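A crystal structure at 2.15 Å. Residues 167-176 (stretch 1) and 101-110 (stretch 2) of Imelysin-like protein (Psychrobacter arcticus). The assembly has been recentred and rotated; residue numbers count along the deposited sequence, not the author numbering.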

ATOM      1  N   GLY A 167       7.568  -7.828   9.068  1.00 30.11           N
ATOM      2  CA  GLY A 167       6.493  -7.199   8.307  1.00 29.57           C
ATOM      3  C   GLY A 167       5.970  -8.083   7.190  1.00 32.25           C
ATOM      4  O   GLY A 167       6.241  -9.294   7.161  1.00 31.56           O
ATOM      5  N   ILE A 168       5.250  -7.469   6.242  1.00 28.54           N
ATOM      6  CA  ILE A 168       4.676  -8.158   5.077  1.00 29.46           C
ATOM      7  C   ILE A 168       5.771  -8.925   4.262  1.00 33.62           C
ATOM      8  O   ILE A 168       5.542 -10.112   4.029  1.00 33.80           O
ATOM      9  CB  ILE A 168       3.825  -7.181   4.212  1.00 32.93           C
ATOM     10  CG1 ILE A 168       2.521  -6.849   4.970  1.00 33.07           C
ATOM     11  CG2 ILE A 168       3.509  -7.749   2.816  1.00 32.90           C
ATOM     12  CD1 ILE A 168       1.983  -5.563   4.695  1.00 39.54           C
ATOM     13  N   PRO A 169       6.953  -8.355   3.872  1.00 30.31           N
ATOM     14  CA  PRO A 169       7.925  -9.163   3.103  1.00 30.15           C
ATOM     15  C   PRO A 169       8.600 -10.274   3.925  1.00 35.16           C
ATOM     16  O   PRO A 169       8.995 -11.290   3.345  1.00 36.09           O
ATOM     17  CB  PRO A 169       8.951  -8.135   2.631  1.00 32.50           C
ATOM     18  CG  PRO A 169       8.861  -7.021   3.617  1.00 36.31           C
ATOM     19  CD  PRO A 169       7.423  -6.959   4.016  1.00 31.09           C
ATOM     20  N   GLY A 170       8.725 -10.076   5.248  1.00 30.48           N
ATOM     21  CA  GLY A 170       9.276 -11.071   6.159  1.00 29.79           C
ATOM     22  C   GLY A 170       8.362 -12.288   6.230  1.00 33.94           C
ATOM     23  O   GLY A 170       8.818 -13.426   6.097  1.00 33.39           O
ATOM     24  N   LEU A 171       7.050 -12.048   6.400  1.00 29.78           N
ATOM     25  CA  LEU A 171       6.032 -13.100   6.448  1.00 28.55           C
ATOM     26  C   LEU A 171       5.945 -13.836   5.101  1.00 33.05           C
ATOM     27  O   LEU A 171       5.846 -15.064   5.066  1.00 32.95           O
ATOM     28  CB  LEU A 171       4.678 -12.490   6.839  1.00 27.12           C
ATOM     29  CG  LEU A 171       4.512 -12.174   8.327  1.00 30.06           C
ATOM     30  CD1 LEU A 171       3.462 -11.098   8.557  1.00 28.71           C
ATOM     31  CD2 LEU A 171       4.216 -13.437   9.133  1.00 30.07           C
ATOM     32  N   GLU A 172       6.055 -13.091   3.995  1.00 30.02           N
ATOM     33  CA  GLU A 172       6.012 -13.658   2.658  1.00 29.73           C
ATOM     34  C   GLU A 172       7.109 -14.690   2.479  1.00 34.95           C
ATOM     35  O   GLU A 172       6.853 -15.802   1.998  1.00 35.22           O
ATOM     36  CB  GLU A 172       6.171 -12.548   1.618  1.00 30.87           C
ATOM     37  CG  GLU A 172       6.082 -13.065   0.187  1.00 36.69           C
ATOM     38  CD  GLU A 172       6.421 -12.062  -0.893  1.00 39.29           C
ATOM     39  OE1 GLU A 172       6.905 -10.957  -0.561  1.00 34.64           O
ATOM     40  OE2 GLU A 172       6.197 -12.385  -2.079  1.00 37.07           O
ATOM     41  N   GLU A 173       8.327 -14.312   2.891  1.00 31.28           N
ATOM     42  CA  GLU A 173       9.521 -15.128   2.812  1.00 31.42           C
ATOM     43  C   GLU A 173       9.370 -16.380   3.668  1.00 34.37           C
ATOM     44  O   GLU A 173       9.684 -17.464   3.185  1.00 34.54           O
ATOM     45  CB  GLU A 173      10.755 -14.305   3.230  1.00 32.91           C
ATOM     46  CG  GLU A 173      12.086 -15.009   3.015  1.00 44.53           C
ATOM     47  CD  GLU A 173      12.305 -15.600   1.632  1.00 67.56           C
ATOM     48  OE1 GLU A 173      12.483 -14.818   0.673  1.00 55.19           O
ATOM     49  OE2 GLU A 173      12.283 -16.846   1.505  1.00 64.29           O
ATOM     50  N   ALA A 174       8.893 -16.242   4.924  1.00 29.09           N
ATOM     51  CA  ALA A 174       8.730 -17.389   5.819  1.00 29.51           C
ATOM     52  C   ALA A 174       7.642 -18.361   5.323  1.00 34.09           C
ATOM     53  O   ALA A 174       7.827 -19.574   5.439  1.00 33.15           O
ATOM     54  CB  ALA A 174       8.407 -16.923   7.221  1.00 29.57           C
ATOM     55  N   LEU A 175       6.541 -17.837   4.739  1.00 31.21           N
ATOM     56  CA  LEU A 175       5.439 -18.682   4.233  1.00 31.22           C
ATOM     57  C   LEU A 175       5.750 -19.356   2.880  1.00 36.52           C
ATOM     58  O   LEU A 175       5.193 -20.422   2.589  1.00 35.79           O
ATOM     59  CB  LEU A 175       4.132 -17.882   4.133  1.00 30.26           C
ATOM     60  CG  LEU A 175       3.518 -17.479   5.480  1.00 34.03           C
ATOM     61  CD1 LEU A 175       2.453 -16.428   5.295  1.00 33.39           C
ATOM     62  CD2 LEU A 175       2.970 -18.685   6.238  1.00 34.76           C
ATOM     63  N   TYR A 176       6.652 -18.767   2.079  1.00 34.93           N
ATOM     64  CA  TYR A 176       6.995 -19.308   0.764  1.00 35.75           C
ATOM     65  C   TYR A 176       8.382 -19.962   0.670  1.00 41.47           C
ATOM     66  O   TYR A 176       8.740 -20.430  -0.415  1.00 41.71           O
ATOM     67  CB  TYR A 176       6.879 -18.213  -0.288  1.00 36.62           C
ATOM     68  CG  TYR A 176       5.454 -17.999  -0.721  1.00 39.00           C
ATOM     69  CD1 TYR A 176       4.616 -17.134  -0.025  1.00 40.05           C
ATOM     70  CD2 TYR A 176       4.920 -18.701  -1.799  1.00 40.83           C
ATOM     71  CE1 TYR A 176       3.286 -16.961  -0.398  1.00 40.04           C
ATOM     72  CE2 TYR A 176       3.599 -18.520  -2.194  1.00 41.91           C
ATOM     73  CZ  TYR A 176       2.785 -17.653  -1.489  1.00 47.24           C
ATOM     74  OH  TYR A 176       1.486 -17.483  -1.882  1.00 50.60           O
TER
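Stretch 2 101-110: QWLVLAQAWA

What fills the apolar centre of the contact? Two side chains from opposite partners do most of the work, I168 from stretch 1 and W102 from stretch 2, and each sits as a knob in a hole made by the other helix. I168 settles among W102, L105, A106 and W109. Its CA-to-CB bond points sideways, but with chi1 in m and chi2 in t the end of the chain comes nearer to stretch 2: CD1 of I168 lies 3.4 Å from CB of W109, CG2 of I168 is 4.0 Å from CB of A106, and CG1 of I168 is 4.3 Å from CG of L105. The small side chain of A106 goes with a close approach of the backbones here, the CA atoms of I168 and A106 being 6.4 Å apart.

How does W102 fit into stretch 1? Its CA-to-CB bond points toward that helix, and a t rotamer at chi1 carries the indole into a pocket formed by I168, L171, E172 and L175, residues that recur at spacings of three and four and so line one side of the helix. CZ2 of W102 packs 3.7 Å from CG2 of I168, CD1 of W102 lies 3.8 Å from CB of L171, and CB of W102 is 3.7 Å from CD1 of L175.

What backbone arrangement brings these side chains together? Both stretches are helical, with i to i+4 hydrogen bonds running along each, and stretch 2 belongs to a helix that extends beyond it in both directions. The two run nearly antiparallel, with a signed crossing angle of -161° and a closest approach between axes of 10.6 Å. Accordingly, the register reverses: I168 lies nearest A106, while E172, one turn further on, lies nearest W102, their CA atoms 7.2 Å apart. Together the stretches bury 414 Å².

Where does the packing become polar? E172 contributes the aliphatic part of its side chain: its CB is 3.4 Å from CZ2 of W102, and its CG lies over one face of the indole, 4.0 Å from the centroid of the six-membered ring, in a CH-pi contact. The carboxylate is hydrogen-bonded through OE2 elsewhere in the structure. At the ring's edge, NE1 of W102 donates a hydrogen bond to the backbone O of I168, 2.9 Å away with an N-H...O angle of 152°. That same oxygen accepts the helical bond from N of E172 at 3.0 Å, so the indole joins an existing helix bond without displacing it.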

ATOM      1  N   GLN A 101      -4.295 -15.816   3.178  1.00 28.99           N
ATOM      2  CA  GLN A 101      -4.557 -14.742   4.132  1.00 27.61           C
ATOM      3  C   GLN A 101      -3.402 -13.713   4.112  1.00 31.64           C
ATOM      4  O   GLN A 101      -3.659 -12.520   4.275  1.00 31.93           O
ATOM      5  CB  GLN A 101      -4.807 -15.297   5.547  1.00 28.56           C
ATOM      6  CG  GLN A 101      -5.277 -14.269   6.591  1.00 32.41           C
ATOM      7  CD  GLN A 101      -6.339 -13.294   6.110  1.00 42.57           C
ATOM      8  OE1 GLN A 101      -7.250 -13.630   5.349  1.00 38.71           O
ATOM      9  NE2 GLN A 101      -6.250 -12.059   6.556  1.00 33.88           N
ATOM     10  N   TRP A 102      -2.161 -14.150   3.854  1.00 28.19           N
ATOM     11  CA  TRP A 102      -1.043 -13.200   3.740  1.00 27.61           C
ATOM     12  C   TRP A 102      -1.339 -12.222   2.587  1.00 33.11           C
ATOM     13  O   TRP A 102      -1.147 -11.024   2.762  1.00 32.59           O
ATOM     14  CB  TRP A 102       0.314 -13.911   3.542  1.00 26.72           C
ATOM     15  CG  TRP A 102       1.423 -12.956   3.178  1.00 27.47           C
ATOM     16  CD1 TRP A 102       2.169 -12.202   4.040  1.00 29.79           C
ATOM     17  CD2 TRP A 102       1.759 -12.503   1.854  1.00 27.13           C
ATOM     18  NE1 TRP A 102       2.997 -11.355   3.331  1.00 28.68           N
ATOM     19  CE2 TRP A 102       2.743 -11.500   1.991  1.00 30.06           C
ATOM     20  CE3 TRP A 102       1.333 -12.861   0.561  1.00 28.41           C
ATOM     21  CZ2 TRP A 102       3.302 -10.849   0.885  1.00 29.33           C
ATOM     22  CZ3 TRP A 102       1.881 -12.208  -0.529  1.00 29.19           C
ATOM     23  CH2 TRP A 102       2.883 -11.246  -0.365  1.00 29.54           C
ATOM     24  N   LEU A 103      -1.828 -12.743   1.416  1.00 30.92           N
ATOM     25  CA  LEU A 103      -2.141 -11.927   0.236  1.00 30.32           C
ATOM     26  C   LEU A 103      -3.244 -10.905   0.544  1.00 34.51           C
ATOM     27  O   LEU A 103      -3.114  -9.758   0.115  1.00 34.46           O
ATOM     28  CB  LEU A 103      -2.534 -12.806  -0.974  1.00 30.57           C
ATOM     29  CG  LEU A 103      -2.841 -12.095  -2.322  1.00 34.39           C
ATOM     30  CD1 LEU A 103      -1.731 -11.104  -2.722  1.00 33.33           C
ATOM     31  CD2 LEU A 103      -3.092 -13.110  -3.433  1.00 34.50           C
ATOM     32  N   VAL A 104      -4.319 -11.322   1.272  1.00 30.20           N
ATOM     33  CA  VAL A 104      -5.430 -10.446   1.696  1.00 29.10           C
ATOM     34  C   VAL A 104      -4.832  -9.271   2.502  1.00 33.25           C
ATOM     35  O   VAL A 104      -5.159  -8.109   2.240  1.00 34.56           O
ATOM     36  CB  VAL A 104      -6.526 -11.226   2.494  1.00 32.04           C
ATOM     37  CG1 VAL A 104      -7.604 -10.290   3.051  1.00 31.56           C
ATOM     38  CG2 VAL A 104      -7.162 -12.341   1.652  1.00 31.78           C
ATOM     39  N   LEU A 105      -3.917  -9.581   3.443  1.00 28.61           N
ATOM     40  CA  LEU A 105      -3.204  -8.602   4.258  1.00 28.10           C
ATOM     41  C   LEU A 105      -2.286  -7.707   3.404  1.00 33.19           C
ATOM     42  O   LEU A 105      -2.244  -6.497   3.639  1.00 34.35           O
ATOM     43  CB  LEU A 105      -2.398  -9.301   5.380  1.00 27.23           C
ATOM     44  CG  LEU A 105      -1.294  -8.480   6.081  1.00 29.68           C
ATOM     45  CD1 LEU A 105      -1.876  -7.283   6.858  1.00 29.49           C
ATOM     46  CD2 LEU A 105      -0.466  -9.352   6.962  1.00 28.57           C
ATOM     47  N   ALA A 106      -1.537  -8.289   2.453  1.00 29.92           N
ATOM     48  CA  ALA A 106      -0.626  -7.512   1.590  1.00 28.91           C
ATOM     49  C   ALA A 106      -1.418  -6.537   0.720  1.00 31.86           C
ATOM     50  O   ALA A 106      -0.988  -5.402   0.544  1.00 30.45           O
ATOM     51  CB  ALA A 106       0.217  -8.440   0.725  1.00 29.74           C
ATOM     52  N   GLN A 107      -2.615  -6.959   0.251  1.00 29.99           N
ATOM     53  CA  GLN A 107      -3.529  -6.136  -0.552  1.00 30.40           C
ATOM     54  C   GLN A 107      -4.099  -4.963   0.288  1.00 34.84           C
ATOM     55  O   GLN A 107      -4.170  -3.842  -0.221  1.00 35.69           O
ATOM     56  CB  GLN A 107      -4.666  -6.989  -1.126  1.00 31.80           C
ATOM     57  CG  GLN A 107      -4.228  -7.862  -2.308  1.00 35.16           C
ATOM     58  CD  GLN A 107      -5.355  -8.723  -2.806  1.00 50.12           C
ATOM     59  OE1 GLN A 107      -5.766  -9.692  -2.165  1.00 46.56           O
ATOM     60  NE2 GLN A 107      -5.859  -8.415  -3.982  1.00 47.52           N
ATOM     61  N   ALA A 108      -4.476  -5.225   1.567  1.00 30.31           N
ATOM     62  CA  ALA A 108      -5.006  -4.220   2.505  1.00 30.21           C
ATOM     63  C   ALA A 108      -3.951  -3.159   2.828  1.00 32.67           C
ATOM     64  O   ALA A 108      -4.273  -1.975   2.874  1.00 32.51           O
ATOM     65  CB  ALA A 108      -5.496  -4.881   3.794  1.00 30.66           C
ATOM     66  N   TRP A 109      -2.704  -3.567   3.036  1.00 29.33           N
ATOM     67  CA  TRP A 109      -1.647  -2.597   3.308  1.00 29.72           C
ATOM     68  C   TRP A 109      -1.293  -1.797   2.048  1.00 34.06           C
ATOM     69  O   TRP A 109      -0.990  -0.606   2.167  1.00 34.31           O
ATOM     70  CB  TRP A 109      -0.404  -3.242   3.900  1.00 28.54           C
ATOM     71  CG  TRP A 109       0.699  -2.245   4.125  1.00 29.81           C
ATOM     72  CD1 TRP A 109       1.831  -2.098   3.382  1.00 32.54           C
ATOM     73  CD2 TRP A 109       0.683  -1.149   5.055  1.00 29.92           C
ATOM     74  NE1 TRP A 109       2.548  -1.007   3.822  1.00 32.30           N
ATOM     75  CE2 TRP A 109       1.851  -0.390   4.828  1.00 34.06           C
ATOM     76  CE3 TRP A 109      -0.217  -0.727   6.051  1.00 31.28           C
ATOM     77  CZ2 TRP A 109       2.163   0.748   5.585  1.00 33.81           C
ATOM     78  CZ3 TRP A 109       0.089   0.407   6.791  1.00 32.91           C
ATOM     79  CH2 TRP A 109       1.266   1.128   6.559  1.00 33.73           C
ATOM     80  N   ALA A 110      -1.359  -2.429   0.856  1.00 30.85           N
ATOM     81  CA  ALA A 110      -1.096  -1.748  -0.421  1.00 31.03           C
ATOM     82  C   ALA A 110      -2.077  -0.586  -0.591  1.00 33.23           C
ATOM     83  O   ALA A 110      -1.679   0.492  -1.023  1.00 32.04           O
ATOM     84  CB  ALA A 110      -1.205  -2.723  -1.592  1.00 31.93           C
TER